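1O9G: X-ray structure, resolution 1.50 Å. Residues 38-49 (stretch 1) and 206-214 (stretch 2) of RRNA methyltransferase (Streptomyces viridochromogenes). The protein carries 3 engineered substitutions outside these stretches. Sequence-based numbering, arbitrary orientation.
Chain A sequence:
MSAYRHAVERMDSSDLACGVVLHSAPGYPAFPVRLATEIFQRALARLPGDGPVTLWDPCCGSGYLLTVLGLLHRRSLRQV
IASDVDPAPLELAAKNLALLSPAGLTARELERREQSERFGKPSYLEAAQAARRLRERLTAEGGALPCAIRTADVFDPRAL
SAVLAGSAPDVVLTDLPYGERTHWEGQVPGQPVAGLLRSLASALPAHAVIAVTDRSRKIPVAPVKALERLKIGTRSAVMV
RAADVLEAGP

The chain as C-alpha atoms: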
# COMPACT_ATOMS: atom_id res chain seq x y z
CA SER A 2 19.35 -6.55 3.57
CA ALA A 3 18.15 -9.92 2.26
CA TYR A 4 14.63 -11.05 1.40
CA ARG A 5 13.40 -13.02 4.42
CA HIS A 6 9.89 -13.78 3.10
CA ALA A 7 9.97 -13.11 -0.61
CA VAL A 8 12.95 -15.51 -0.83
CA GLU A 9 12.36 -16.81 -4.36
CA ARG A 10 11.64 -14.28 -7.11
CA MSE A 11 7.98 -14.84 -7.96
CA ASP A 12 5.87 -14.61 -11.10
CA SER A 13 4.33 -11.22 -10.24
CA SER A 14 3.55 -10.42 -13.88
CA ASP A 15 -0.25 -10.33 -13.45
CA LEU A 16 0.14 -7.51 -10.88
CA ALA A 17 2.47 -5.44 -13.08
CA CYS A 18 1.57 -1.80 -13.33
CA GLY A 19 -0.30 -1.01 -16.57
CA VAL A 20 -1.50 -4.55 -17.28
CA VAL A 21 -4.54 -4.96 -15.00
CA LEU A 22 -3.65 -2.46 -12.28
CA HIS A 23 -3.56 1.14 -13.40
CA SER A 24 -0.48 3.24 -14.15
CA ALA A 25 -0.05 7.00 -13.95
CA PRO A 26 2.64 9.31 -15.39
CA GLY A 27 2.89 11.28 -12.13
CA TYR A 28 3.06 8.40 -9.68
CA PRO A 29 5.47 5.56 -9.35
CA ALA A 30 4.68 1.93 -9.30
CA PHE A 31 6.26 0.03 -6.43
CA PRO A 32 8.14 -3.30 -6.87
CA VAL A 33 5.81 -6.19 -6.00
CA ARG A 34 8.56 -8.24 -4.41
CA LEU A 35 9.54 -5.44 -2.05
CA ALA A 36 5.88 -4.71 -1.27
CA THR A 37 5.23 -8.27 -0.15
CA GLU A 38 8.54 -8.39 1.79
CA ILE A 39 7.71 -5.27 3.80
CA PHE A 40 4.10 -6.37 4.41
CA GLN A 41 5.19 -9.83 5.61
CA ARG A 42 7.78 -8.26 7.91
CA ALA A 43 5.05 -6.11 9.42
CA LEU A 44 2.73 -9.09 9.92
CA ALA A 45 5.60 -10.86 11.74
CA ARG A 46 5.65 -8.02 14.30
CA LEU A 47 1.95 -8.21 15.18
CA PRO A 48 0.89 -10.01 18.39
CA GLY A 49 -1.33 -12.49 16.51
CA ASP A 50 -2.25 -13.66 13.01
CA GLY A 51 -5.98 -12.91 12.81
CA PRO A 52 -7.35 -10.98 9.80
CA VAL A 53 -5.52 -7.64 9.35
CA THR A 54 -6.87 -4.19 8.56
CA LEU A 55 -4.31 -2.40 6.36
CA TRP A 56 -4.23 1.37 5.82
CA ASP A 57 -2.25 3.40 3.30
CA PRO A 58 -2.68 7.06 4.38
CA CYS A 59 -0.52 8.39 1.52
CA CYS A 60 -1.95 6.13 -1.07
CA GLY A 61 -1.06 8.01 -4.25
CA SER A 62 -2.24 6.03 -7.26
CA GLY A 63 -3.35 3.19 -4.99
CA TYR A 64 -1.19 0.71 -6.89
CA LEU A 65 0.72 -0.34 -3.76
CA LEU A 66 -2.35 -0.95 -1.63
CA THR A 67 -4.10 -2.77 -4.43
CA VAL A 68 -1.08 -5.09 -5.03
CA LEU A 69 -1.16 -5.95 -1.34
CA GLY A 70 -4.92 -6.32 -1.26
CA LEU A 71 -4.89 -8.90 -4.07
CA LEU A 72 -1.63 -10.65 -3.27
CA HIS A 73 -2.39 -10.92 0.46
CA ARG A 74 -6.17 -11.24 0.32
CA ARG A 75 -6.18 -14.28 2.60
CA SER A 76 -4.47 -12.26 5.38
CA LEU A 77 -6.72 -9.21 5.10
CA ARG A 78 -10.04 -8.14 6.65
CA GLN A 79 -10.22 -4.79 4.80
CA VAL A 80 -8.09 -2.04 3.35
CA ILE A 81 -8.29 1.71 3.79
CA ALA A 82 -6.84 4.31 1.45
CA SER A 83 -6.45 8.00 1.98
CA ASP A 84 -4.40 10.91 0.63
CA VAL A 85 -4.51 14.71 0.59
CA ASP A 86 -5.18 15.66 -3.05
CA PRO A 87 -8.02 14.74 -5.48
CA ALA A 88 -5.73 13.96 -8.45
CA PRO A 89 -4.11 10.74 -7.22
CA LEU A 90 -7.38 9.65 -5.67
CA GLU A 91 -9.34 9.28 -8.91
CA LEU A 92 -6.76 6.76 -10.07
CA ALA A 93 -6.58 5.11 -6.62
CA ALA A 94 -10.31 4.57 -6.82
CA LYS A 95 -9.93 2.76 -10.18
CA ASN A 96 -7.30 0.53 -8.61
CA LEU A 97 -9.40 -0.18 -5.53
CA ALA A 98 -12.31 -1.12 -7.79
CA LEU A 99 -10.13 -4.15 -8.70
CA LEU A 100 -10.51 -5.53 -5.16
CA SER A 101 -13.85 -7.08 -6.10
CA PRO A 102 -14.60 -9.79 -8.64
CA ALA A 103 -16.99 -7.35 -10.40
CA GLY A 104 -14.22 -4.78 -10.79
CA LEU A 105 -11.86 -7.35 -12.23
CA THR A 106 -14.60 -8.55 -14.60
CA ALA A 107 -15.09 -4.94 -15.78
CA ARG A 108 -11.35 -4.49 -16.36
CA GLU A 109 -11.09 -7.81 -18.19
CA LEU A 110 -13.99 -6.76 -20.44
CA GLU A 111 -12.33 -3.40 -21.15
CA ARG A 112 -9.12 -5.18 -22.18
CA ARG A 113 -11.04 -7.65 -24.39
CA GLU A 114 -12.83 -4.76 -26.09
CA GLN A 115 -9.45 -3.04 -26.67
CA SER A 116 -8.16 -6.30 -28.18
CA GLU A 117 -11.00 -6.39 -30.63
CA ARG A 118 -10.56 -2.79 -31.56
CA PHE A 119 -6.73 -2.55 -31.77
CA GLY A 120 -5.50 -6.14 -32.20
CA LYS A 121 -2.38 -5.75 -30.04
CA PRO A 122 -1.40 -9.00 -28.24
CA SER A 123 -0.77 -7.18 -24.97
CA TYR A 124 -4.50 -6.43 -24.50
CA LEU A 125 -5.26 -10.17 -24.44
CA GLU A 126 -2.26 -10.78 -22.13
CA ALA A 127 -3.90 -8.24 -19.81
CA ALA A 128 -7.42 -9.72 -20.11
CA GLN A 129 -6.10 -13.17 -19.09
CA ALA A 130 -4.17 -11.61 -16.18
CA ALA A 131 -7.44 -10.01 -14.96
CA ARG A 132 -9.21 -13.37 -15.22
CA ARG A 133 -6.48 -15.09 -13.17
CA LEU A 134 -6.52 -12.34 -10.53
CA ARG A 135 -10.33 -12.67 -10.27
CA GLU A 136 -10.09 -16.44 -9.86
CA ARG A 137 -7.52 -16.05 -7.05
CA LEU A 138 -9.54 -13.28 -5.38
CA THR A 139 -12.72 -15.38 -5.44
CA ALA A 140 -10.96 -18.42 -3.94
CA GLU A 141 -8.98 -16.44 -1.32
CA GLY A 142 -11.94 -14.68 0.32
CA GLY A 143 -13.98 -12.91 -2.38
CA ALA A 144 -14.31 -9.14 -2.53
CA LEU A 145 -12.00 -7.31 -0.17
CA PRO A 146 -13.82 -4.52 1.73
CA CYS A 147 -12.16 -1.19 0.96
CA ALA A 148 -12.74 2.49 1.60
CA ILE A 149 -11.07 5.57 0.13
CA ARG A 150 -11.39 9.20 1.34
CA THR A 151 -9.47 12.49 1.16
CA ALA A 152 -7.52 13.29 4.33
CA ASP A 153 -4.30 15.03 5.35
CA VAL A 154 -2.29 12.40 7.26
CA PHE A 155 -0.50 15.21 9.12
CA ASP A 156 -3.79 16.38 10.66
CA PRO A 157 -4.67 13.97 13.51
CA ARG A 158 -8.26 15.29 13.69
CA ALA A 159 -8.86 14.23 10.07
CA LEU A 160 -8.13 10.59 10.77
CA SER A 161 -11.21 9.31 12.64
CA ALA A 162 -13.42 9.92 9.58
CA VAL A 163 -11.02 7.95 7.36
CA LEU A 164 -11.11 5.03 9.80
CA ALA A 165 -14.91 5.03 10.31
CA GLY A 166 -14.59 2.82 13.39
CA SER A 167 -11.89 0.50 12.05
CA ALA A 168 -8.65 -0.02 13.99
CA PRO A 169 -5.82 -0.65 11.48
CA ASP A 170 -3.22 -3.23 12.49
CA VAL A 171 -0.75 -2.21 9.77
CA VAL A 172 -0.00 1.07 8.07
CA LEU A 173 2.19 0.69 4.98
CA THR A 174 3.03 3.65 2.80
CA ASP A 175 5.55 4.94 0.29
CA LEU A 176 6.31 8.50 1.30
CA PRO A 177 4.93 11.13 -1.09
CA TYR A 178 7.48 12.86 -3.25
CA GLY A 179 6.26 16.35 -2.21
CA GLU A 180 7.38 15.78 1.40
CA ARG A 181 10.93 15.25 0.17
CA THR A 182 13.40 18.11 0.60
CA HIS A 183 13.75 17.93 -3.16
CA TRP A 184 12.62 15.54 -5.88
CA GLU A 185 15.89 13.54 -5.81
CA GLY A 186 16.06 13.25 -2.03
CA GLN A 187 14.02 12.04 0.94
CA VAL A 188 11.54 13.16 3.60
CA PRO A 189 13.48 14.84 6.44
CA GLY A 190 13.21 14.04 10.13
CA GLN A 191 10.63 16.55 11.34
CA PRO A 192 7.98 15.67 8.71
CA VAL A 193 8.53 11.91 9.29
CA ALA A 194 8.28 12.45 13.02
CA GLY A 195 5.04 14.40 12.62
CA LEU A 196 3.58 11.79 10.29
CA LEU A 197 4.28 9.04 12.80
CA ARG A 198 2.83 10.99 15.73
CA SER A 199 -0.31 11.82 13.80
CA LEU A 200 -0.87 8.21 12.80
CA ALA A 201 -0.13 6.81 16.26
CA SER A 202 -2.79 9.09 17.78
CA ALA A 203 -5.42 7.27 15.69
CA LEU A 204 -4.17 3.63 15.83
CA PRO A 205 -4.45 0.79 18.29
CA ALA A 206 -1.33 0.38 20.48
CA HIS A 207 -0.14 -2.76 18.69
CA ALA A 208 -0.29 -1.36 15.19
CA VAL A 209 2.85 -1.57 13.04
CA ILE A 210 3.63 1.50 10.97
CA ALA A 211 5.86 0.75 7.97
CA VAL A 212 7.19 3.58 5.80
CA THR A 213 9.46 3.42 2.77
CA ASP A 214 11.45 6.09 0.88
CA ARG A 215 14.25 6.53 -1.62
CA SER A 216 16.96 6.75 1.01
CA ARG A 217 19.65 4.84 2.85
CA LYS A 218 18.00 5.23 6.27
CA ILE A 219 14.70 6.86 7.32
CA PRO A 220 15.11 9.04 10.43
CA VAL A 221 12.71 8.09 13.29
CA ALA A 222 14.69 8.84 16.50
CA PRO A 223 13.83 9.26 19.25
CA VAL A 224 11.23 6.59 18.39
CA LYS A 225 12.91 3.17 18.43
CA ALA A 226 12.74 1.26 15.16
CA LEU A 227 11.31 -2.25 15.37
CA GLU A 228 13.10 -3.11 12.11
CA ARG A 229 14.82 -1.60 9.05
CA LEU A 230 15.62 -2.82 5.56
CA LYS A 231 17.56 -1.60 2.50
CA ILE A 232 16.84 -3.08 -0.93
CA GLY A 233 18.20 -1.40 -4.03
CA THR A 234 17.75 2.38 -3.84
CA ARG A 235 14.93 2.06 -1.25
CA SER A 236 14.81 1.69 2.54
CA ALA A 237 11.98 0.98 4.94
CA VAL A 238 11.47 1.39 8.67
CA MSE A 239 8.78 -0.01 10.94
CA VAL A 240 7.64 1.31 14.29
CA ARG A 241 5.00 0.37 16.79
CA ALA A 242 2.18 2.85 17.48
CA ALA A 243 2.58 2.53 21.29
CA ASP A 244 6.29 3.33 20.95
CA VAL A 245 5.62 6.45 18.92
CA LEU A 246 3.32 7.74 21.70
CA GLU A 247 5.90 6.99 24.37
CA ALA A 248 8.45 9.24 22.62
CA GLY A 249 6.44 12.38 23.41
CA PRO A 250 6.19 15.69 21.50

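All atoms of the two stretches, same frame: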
# COMPACT_ATOMS: atom_id res chain seq x y z
N GLU A 38 7.52 -8.24 0.76
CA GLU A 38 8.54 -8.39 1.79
C GLU A 38 8.24 -7.48 2.98
O GLU A 38 8.26 -7.92 4.12
CB GLU A 38 9.94 -8.09 1.23
CG GLU A 38 11.07 -8.16 2.24
CD GLU A 38 11.42 -9.57 2.71
OE1 GLU A 38 11.04 -10.55 2.05
OE2 GLU A 38 12.11 -9.70 3.74
N ILE A 39 7.95 -6.22 2.73
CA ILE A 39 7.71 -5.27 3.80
C ILE A 39 6.43 -5.69 4.54
O ILE A 39 6.40 -5.69 5.77
CB ILE A 39 7.59 -3.81 3.27
CG1 ILE A 39 8.90 -3.33 2.65
CG2 ILE A 39 7.16 -2.90 4.39
CD1 ILE A 39 8.80 -2.05 1.84
N PHE A 40 5.37 -6.02 3.80
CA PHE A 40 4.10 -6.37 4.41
C PHE A 40 4.26 -7.61 5.31
O PHE A 40 3.75 -7.64 6.44
CB PHE A 40 3.01 -6.60 3.35
CG PHE A 40 1.68 -6.97 3.91
CD1 PHE A 40 0.95 -6.06 4.63
CD2 PHE A 40 1.18 -8.25 3.75
CE1 PHE A 40 -0.26 -6.39 5.15
CE2 PHE A 40 -0.05 -8.59 4.26
CZ PHE A 40 -0.76 -7.67 4.97
N GLN A 41 4.97 -8.62 4.83
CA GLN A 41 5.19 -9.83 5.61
C GLN A 41 6.05 -9.57 6.85
O GLN A 41 5.80 -10.15 7.89
CB GLN A 41 5.74 -10.95 4.73
CG GLN A 41 4.73 -11.43 3.70
CD GLN A 41 5.21 -12.62 2.93
OE1 GLN A 41 5.42 -13.68 3.53
NE2 GLN A 41 5.44 -12.45 1.64
N ARG A 42 7.02 -8.66 6.75
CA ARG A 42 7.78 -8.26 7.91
C ARG A 42 6.89 -7.57 8.96
O ARG A 42 7.06 -7.77 10.16
CB ARG A 42 8.96 -7.33 7.55
CG ARG A 42 10.11 -8.07 6.88
CD ARG A 42 11.21 -7.16 6.40
NE ARG A 42 12.31 -7.87 5.74
CZ ARG A 42 13.60 -7.68 6.00
NH1 ARG A 42 14.01 -6.86 6.95
NH2 ARG A 42 14.49 -8.34 5.29
N ALA A 43 5.96 -6.75 8.51
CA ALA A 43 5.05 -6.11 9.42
C ALA A 43 4.15 -7.13 10.11
O ALA A 43 3.93 -7.08 11.32
CB ALA A 43 4.23 -5.07 8.70
N LEU A 44 3.59 -8.06 9.34
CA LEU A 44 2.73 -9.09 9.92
C LEU A 44 3.50 -9.87 10.99
O LEU A 44 2.90 -10.27 11.98
CB LEU A 44 2.26 -10.08 8.85
CG LEU A 44 1.25 -9.61 7.81
CD1 LEU A 44 0.90 -10.79 6.89
CD2 LEU A 44 0.03 -9.06 8.47
N ALA A 45 4.81 -10.08 10.79
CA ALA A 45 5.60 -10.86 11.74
C ALA A 45 5.77 -10.13 13.06
O ALA A 45 6.14 -10.75 14.05
CB ALA A 45 6.96 -11.21 11.16
N ARG A 46 5.54 -8.83 13.07
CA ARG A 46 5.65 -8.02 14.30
C ARG A 46 4.31 -7.76 15.02
O ARG A 46 4.26 -7.10 16.06
CB ARG A 46 6.34 -6.70 13.98
CG ARG A 46 7.71 -6.85 13.39
CD ARG A 46 8.77 -6.65 14.40
NE ARG A 46 10.13 -6.84 13.90
CZ ARG A 46 11.16 -7.10 14.68
NH1 ARG A 46 10.98 -7.20 15.99
NH2 ARG A 46 12.37 -7.27 14.16
N LEU A 47 3.23 -8.30 14.49
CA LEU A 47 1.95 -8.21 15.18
C LEU A 47 1.85 -9.28 16.26
O LEU A 47 2.45 -10.33 16.12
CB LEU A 47 0.81 -8.39 14.20
CG LEU A 47 0.63 -7.30 13.16
CD1 LEU A 47 -0.39 -7.74 12.15
CD2 LEU A 47 0.17 -5.99 13.76
N PRO A 48 1.09 -9.01 17.33
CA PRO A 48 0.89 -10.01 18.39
C PRO A 48 0.31 -11.36 17.91
O PRO A 48 0.75 -12.42 18.37
CB PRO A 48 -0.11 -9.33 19.35
CG PRO A 48 -0.07 -7.87 19.01
CD PRO A 48 0.44 -7.73 17.64
N GLY A 49 -0.64 -11.30 16.99
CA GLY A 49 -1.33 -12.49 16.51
C GLY A 49 -1.50 -12.52 15.01
O GLY A 49 -1.12 -11.57 14.34
N ALA A 206 -2.68 0.37 19.92
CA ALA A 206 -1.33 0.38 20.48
C ALA A 206 -0.40 -0.59 19.76
O ALA A 206 0.78 -0.31 19.56
CB ALA A 206 -1.39 0.05 21.94
N HIS A 207 -0.95 -1.72 19.35
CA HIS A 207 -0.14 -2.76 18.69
C HIS A 207 0.21 -2.52 17.24
O HIS A 207 0.99 -3.26 16.68
CB HIS A 207 -0.83 -4.12 18.76
CG HIS A 207 -2.12 -4.16 17.99
ND1 HIS A 207 -2.22 -4.64 16.70
CD2 HIS A 207 -3.36 -3.78 18.35
CE1 HIS A 207 -3.47 -4.52 16.29
NE2 HIS A 207 -4.18 -4.00 17.28
N ALA A 208 -0.40 -1.52 16.62
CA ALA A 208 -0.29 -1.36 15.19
C ALA A 208 1.17 -1.16 14.79
O ALA A 208 1.92 -0.43 15.45
CB ALA A 208 -1.09 -0.17 14.72
N VAL A 209 1.54 -1.74 13.66
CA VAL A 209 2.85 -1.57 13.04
C VAL A 209 2.72 -0.58 11.91
O VAL A 209 1.91 -0.77 10.99
CB VAL A 209 3.37 -2.90 12.52
CG1 VAL A 209 4.69 -2.74 11.80
CG2 VAL A 209 3.47 -3.92 13.68
N ILE A 210 3.53 0.47 11.99
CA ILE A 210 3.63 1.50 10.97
C ILE A 210 4.91 1.29 10.17
O ILE A 210 6.00 1.41 10.68
CB ILE A 210 3.63 2.91 11.56
CG1 ILE A 210 2.40 3.14 12.45
CG2 ILE A 210 3.68 3.93 10.45
CD1 ILE A 210 2.53 4.29 13.37
N ALA A 211 4.74 1.03 8.87
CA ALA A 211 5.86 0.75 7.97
C ALA A 211 5.87 1.86 6.91
O ALA A 211 4.89 2.07 6.20
CB ALA A 211 5.70 -0.57 7.32
N VAL A 212 6.99 2.55 6.82
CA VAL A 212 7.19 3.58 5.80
C VAL A 212 8.43 3.28 4.97
O VAL A 212 9.43 2.77 5.47
CB VAL A 212 7.27 4.97 6.45
CG1 VAL A 212 6.02 5.26 7.26
CG2 VAL A 212 8.45 5.11 7.34
N THR A 213 8.36 3.63 3.70
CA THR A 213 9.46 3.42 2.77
C THR A 213 9.71 4.70 1.96
O THR A 213 8.82 5.53 1.77
CB THR A 213 9.18 2.17 1.91
OG1 THR A 213 10.25 1.95 0.99
CG2 THR A 213 7.92 2.30 1.07
N ASP A 214 10.96 4.87 1.54
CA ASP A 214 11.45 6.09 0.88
C ASP A 214 12.63 5.72 0.01
O ASP A 214 13.22 4.65 0.17
CB ASP A 214 11.91 7.08 1.96
CG ASP A 214 11.82 8.55 1.55
OD1 ASP A 214 11.78 8.89 0.34
OD2 ASP A 214 11.82 9.45 2.41

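A helix can pack against a β-strand through apolar side-chain contacts, without a hydrogen bond between them, and this rRNA methyltransferase offers a compact example. The helix of the first stretch and the strand 209–214 run nearly antiparallel, at 158°, with axes 8.9 Å apart at their closest. No hydrogen bond crosses between the stretches; about 360 Å² of surface, both sides summed, is buried by van der Waals packing.

Val209 covers the most surface. Strand alternation turns its side chain, with those of Ala211 and Thr213, toward the helix, while Ile210 and Val212 point away. With chi1 in the t rotamer, its two methyls reach different partners: CG1 lies 3.9 Å from Ala43 CB, whereas CG2 sits 3.9 Å from Leu47 CD2 and 4.0 Å from Arg46 CB. The small side chain of Ala43 suits this spot, where the CA atoms of Ala43 and Val209 come within 6.2 Å.

One helical turn earlier, Ile39 supplies the bulk. Its CG2 packs 4.0 Å from Ala211 CB, a large residue matched to a small one, and its CD1 extends to 4.2 Å from Thr213 CB. The hydroxyl of Thr213 is satisfied elsewhere in the structure. On the helix itself, Arg42 and Glu38 form a salt bridge, Arg42 NE to Glu38 OE2 at 2.7 Å, without touching the strand.

His207, which covers as much surface as Ile39, extends the contact beyond both regular elements to a more exposed border. Pro48 CG rests 3.8 Å from His207 CB, and Leu47 CD2 approaches the imidazole at its edge, 4.0 Å from His207 ND1. Although the CA-to-CB bond of Leu47 points sideways, its end comes nearer, so that CD2 touches both His207 and Val209 and joins the buried packing to this border.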